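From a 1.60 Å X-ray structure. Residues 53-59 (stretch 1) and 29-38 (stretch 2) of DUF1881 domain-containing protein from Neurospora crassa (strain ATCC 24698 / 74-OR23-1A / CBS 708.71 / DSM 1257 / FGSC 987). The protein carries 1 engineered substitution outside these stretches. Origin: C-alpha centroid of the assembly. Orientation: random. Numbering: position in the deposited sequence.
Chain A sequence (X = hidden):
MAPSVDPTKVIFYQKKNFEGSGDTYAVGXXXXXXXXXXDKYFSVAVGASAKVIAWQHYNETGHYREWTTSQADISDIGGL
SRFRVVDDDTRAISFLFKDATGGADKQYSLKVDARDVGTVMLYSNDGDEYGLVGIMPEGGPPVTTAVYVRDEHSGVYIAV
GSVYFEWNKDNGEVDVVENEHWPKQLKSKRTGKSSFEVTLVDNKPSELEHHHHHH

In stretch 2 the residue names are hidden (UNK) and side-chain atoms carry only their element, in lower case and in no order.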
# COMPACT_ATOMS: atom_id res chain seq x y z
N ILE A 53 -2.99 0.24 -9.01
CA ILE A 53 -2.94 0.05 -7.57
C ILE A 53 -4.28 0.46 -7.00
O ILE A 53 -4.69 1.60 -7.16
CB ILE A 53 -1.80 0.86 -6.93
CG1 ILE A 53 -0.44 0.43 -7.51
CG2 ILE A 53 -1.83 0.70 -5.40
CD1 ILE A 53 0.70 1.37 -7.14
N ALA A 54 -4.97 -0.47 -6.35
CA ALA A 54 -6.32 -0.22 -5.80
C ALA A 54 -6.32 -0.38 -4.28
O ALA A 54 -5.70 -1.29 -3.77
CB ALA A 54 -7.35 -1.18 -6.45
N TRP A 55 -7.00 0.51 -3.57
CA TRP A 55 -7.00 0.42 -2.12
C TRP A 55 -8.26 1.00 -1.51
O TRP A 55 -9.23 1.34 -2.22
CB TRP A 55 -5.73 1.08 -1.53
CG TRP A 55 -5.56 2.60 -1.61
CD1 TRP A 55 -5.72 3.48 -0.58
CD2 TRP A 55 -5.12 3.37 -2.75
NE1 TRP A 55 -5.42 4.77 -1.01
CE2 TRP A 55 -5.06 4.72 -2.32
CE3 TRP A 55 -4.78 3.06 -4.07
CZ2 TRP A 55 -4.67 5.76 -3.19
CZ3 TRP A 55 -4.39 4.09 -4.92
CH2 TRP A 55 -4.34 5.42 -4.48
N GLN A 56 -8.26 1.05 -0.19
CA GLN A 56 -9.45 1.39 0.58
C GLN A 56 -9.30 2.80 1.16
O GLN A 56 -8.49 3.02 2.05
CB GLN A 56 -9.65 0.36 1.69
CG GLN A 56 -10.91 0.58 2.47
CD GLN A 56 -12.10 0.72 1.57
OE1 GLN A 56 -12.65 1.81 1.41
NE2 GLN A 56 -12.51 -0.39 0.96
N HIS A 57 -10.08 3.75 0.66
CA HIS A 57 -9.91 5.11 1.17
C HIS A 57 -10.99 5.48 2.18
O HIS A 57 -11.01 6.60 2.68
CB HIS A 57 -9.86 6.11 0.01
CG HIS A 57 -11.20 6.57 -0.46
ND1 HIS A 57 -12.07 5.76 -1.16
CD2 HIS A 57 -11.81 7.78 -0.36
CE1 HIS A 57 -13.16 6.44 -1.46
NE2 HIS A 57 -13.03 7.66 -0.98
N TYR A 58 -11.87 4.54 2.51
CA TYR A 58 -12.90 4.78 3.53
C TYR A 58 -12.51 4.23 4.90
O TYR A 58 -13.30 4.28 5.84
CB TYR A 58 -14.24 4.18 3.10
CG TYR A 58 -14.85 4.90 1.94
CD1 TYR A 58 -14.94 6.29 1.94
CD2 TYR A 58 -15.32 4.21 0.83
CE1 TYR A 58 -15.50 6.97 0.88
CE2 TYR A 58 -15.87 4.88 -0.25
CZ TYR A 58 -15.96 6.26 -0.22
OH TYR A 58 -16.50 6.94 -1.28
N ASN A 59 -11.30 3.70 5.01
CA ASN A 59 -10.78 3.33 6.32
C ASN A 59 -9.27 3.39 6.34
O ASN A 59 -8.64 3.77 5.35
CB ASN A 59 -11.28 1.94 6.74
CG ASN A 59 -10.81 0.84 5.81
OD1 ASN A 59 -9.64 0.79 5.41
ND2 ASN A 59 -11.72 -0.07 5.48
N UNK A 29 -4.24 8.79 -13.70
CA UNK A 29 -5.57 8.96 -13.13
C UNK A 29 -5.70 8.30 -11.78
O UNK A 29 -5.28 7.15 -11.57
n UNK A 29 -9.38 9.20 -15.34
o UNK A 29 -8.19 8.36 -17.04
c UNK A 29 -8.24 8.93 -15.95
c UNK A 29 -6.98 9.35 -15.22
c UNK A 29 -6.66 8.42 -14.06
N UNK A 30 -6.29 9.05 -10.87
CA UNK A 30 -6.57 8.62 -9.52
C UNK A 30 -8.07 8.75 -9.34
O UNK A 30 -8.62 9.85 -9.48
o UNK A 30 -7.03 8.77 -6.61
c UNK A 30 -5.79 9.48 -8.53
c UNK A 30 -5.90 9.00 -7.10
o UNK A 30 -4.84 8.86 -6.44
N UNK A 31 -8.73 7.64 -9.05
CA UNK A 31 -10.18 7.57 -9.07
C UNK A 31 -10.74 7.02 -7.76
O UNK A 31 -10.36 5.93 -7.31
c UNK A 31 -10.21 7.25 -11.57
c UNK A 31 -10.67 6.69 -10.23
c UNK A 31 -12.18 6.54 -10.17
N UNK A 32 -11.66 7.77 -7.17
CA UNK A 32 -12.36 7.34 -5.97
C UNK A 32 -13.85 7.23 -6.25
O UNK A 32 -14.45 8.10 -6.89
c UNK A 32 -12.11 8.33 -4.83
o UNK A 32 -10.77 8.28 -4.38
N UNK A 33 -14.45 6.15 -5.75
CA UNK A 33 -15.86 5.87 -5.98
C UNK A 33 -16.59 5.87 -4.64
O UNK A 33 -15.96 5.66 -3.59
c UNK A 33 -15.25 4.54 -8.00
c UNK A 33 -16.04 4.52 -6.70
c UNK A 33 -15.59 3.37 -5.81
N UNK A 34 -17.91 6.14 -4.66
CA UNK A 34 -18.68 6.28 -3.42
C UNK A 34 -18.78 4.98 -2.60
O UNK A 34 -18.76 5.04 -1.37
c UNK A 34 -20.07 6.71 -3.92
c UNK A 34 -19.84 7.26 -5.28
c UNK A 34 -18.71 6.47 -5.85
N UNK A 35 -18.90 3.84 -3.27
CA UNK A 35 -19.06 2.58 -2.58
C UNK A 35 -17.82 1.71 -2.66
O UNK A 35 -16.85 1.92 -1.94
N UNK A 36 -17.87 0.71 -3.53
CA UNK A 36 -16.68 -0.07 -3.84
C UNK A 36 -16.53 -0.12 -5.35
O UNK A 36 -17.47 0.17 -6.09
o UNK A 36 -17.67 -2.26 -4.00
c UNK A 36 -16.76 -1.47 -3.25
N UNK A 37 -15.34 -0.48 -5.82
CA UNK A 37 -15.09 -0.54 -7.26
C UNK A 37 -16.01 -1.53 -7.98
O UNK A 37 -16.34 -1.35 -9.15
c UNK A 37 -11.24 -0.22 -7.23
c UNK A 37 -13.63 -0.89 -7.50
c UNK A 37 -12.68 0.24 -7.09
c UNK A 37 -12.95 1.47 -7.93
N UNK A 38 -16.44 -2.55 -7.26
CA UNK A 38 -17.30 -3.60 -7.83
C UNK A 38 -18.74 -3.18 -8.09
O UNK A 38 -19.52 -3.94 -8.67
c UNK A 38 -15.93 -5.39 -6.73
n UNK A 38 -15.16 -5.41 -7.81
o UNK A 38 -15.56 -5.81 -5.64
c UNK A 38 -17.30 -4.81 -6.91

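Position 29 carries three side-chain carbons in a row, the third bearing one oxygen and one nitrogen, and it is out of reach of stretch 1. A terminal amide on that length of chain makes it Gln 29.

Position 30 has two carbons, the second carrying two oxygens. CA to CB points sideways, but the end comes nearer, and one oxygen lies 4.0 Å from CH2 of Trp 55. The short carboxylate is Asp 30, and the oxygen is OD2; both carboxylate oxygens are hydrogen-bonded elsewhere in the structure.

At 31, one carbon carries two more, with nothing of stretch 1 in reach. Branching at CB with carbon alone gives Val 31.

Position 32 is one carbon, then one oxygen. Its CB sits over a face of the His 57 ring, 4.0 Å from CE1 of His 57, a CH-pi contact. The two-atom side chain is Ser 32.

Position 33 repeats the three-carbon fork at CB. CA to CB points away from stretch 1, while its backbone O accepts a hydrogen bond from OH of Tyr 58 at 2.7 Å. This is Val 33: the residue is buried, and its contacts with stretch 1 within 4.5 Å are made by its carbonyl O.

At 34, three carbons close a ring onto the backbone N, which can only be Pro 34. CA to CB points away, yet its O lies 3.0 Å from OH of Tyr 58.

Position 35 has no side-chain atoms, so it is Gly 35. Its O approaches the edge of the Tyr 58 ring, 3.5 Å from CE2 of Tyr 58.

Position 36 shows one carbon and one oxygen, CA to CB pointing sideways, and touches nothing on stretch 1: Ser 36.

Position 37 has four carbons forked at the second, and CA to CB points toward stretch 1. This is Leu 37, whose CD1 packs 4.1 Å from CB of Ala 54.

Position 38 has two carbons, the second with one oxygen and one nitrogen, out of reach. The shorter amide is Asn 38.

Around Tyr 58 the rule is side chain against backbone. Tyr 58 meets a turn whose successive carbonyls lie near its hydroxyl (Val 33, Pro 34) and its CE2 edge (Gly 35); the hydroxyl donates to the first. His 57 adds a second aromatic, taking Ser 32 on its face while its CE1 lies 3.6 Å from O of Val 33, near the ring plane. Away from these contacts, buried Ala 54 and Leu 37 make a small apolar contact. Tyr 58 thus reads the path of the main chain.

Stretch 2, residues 29-38: QDVSVPGSLN
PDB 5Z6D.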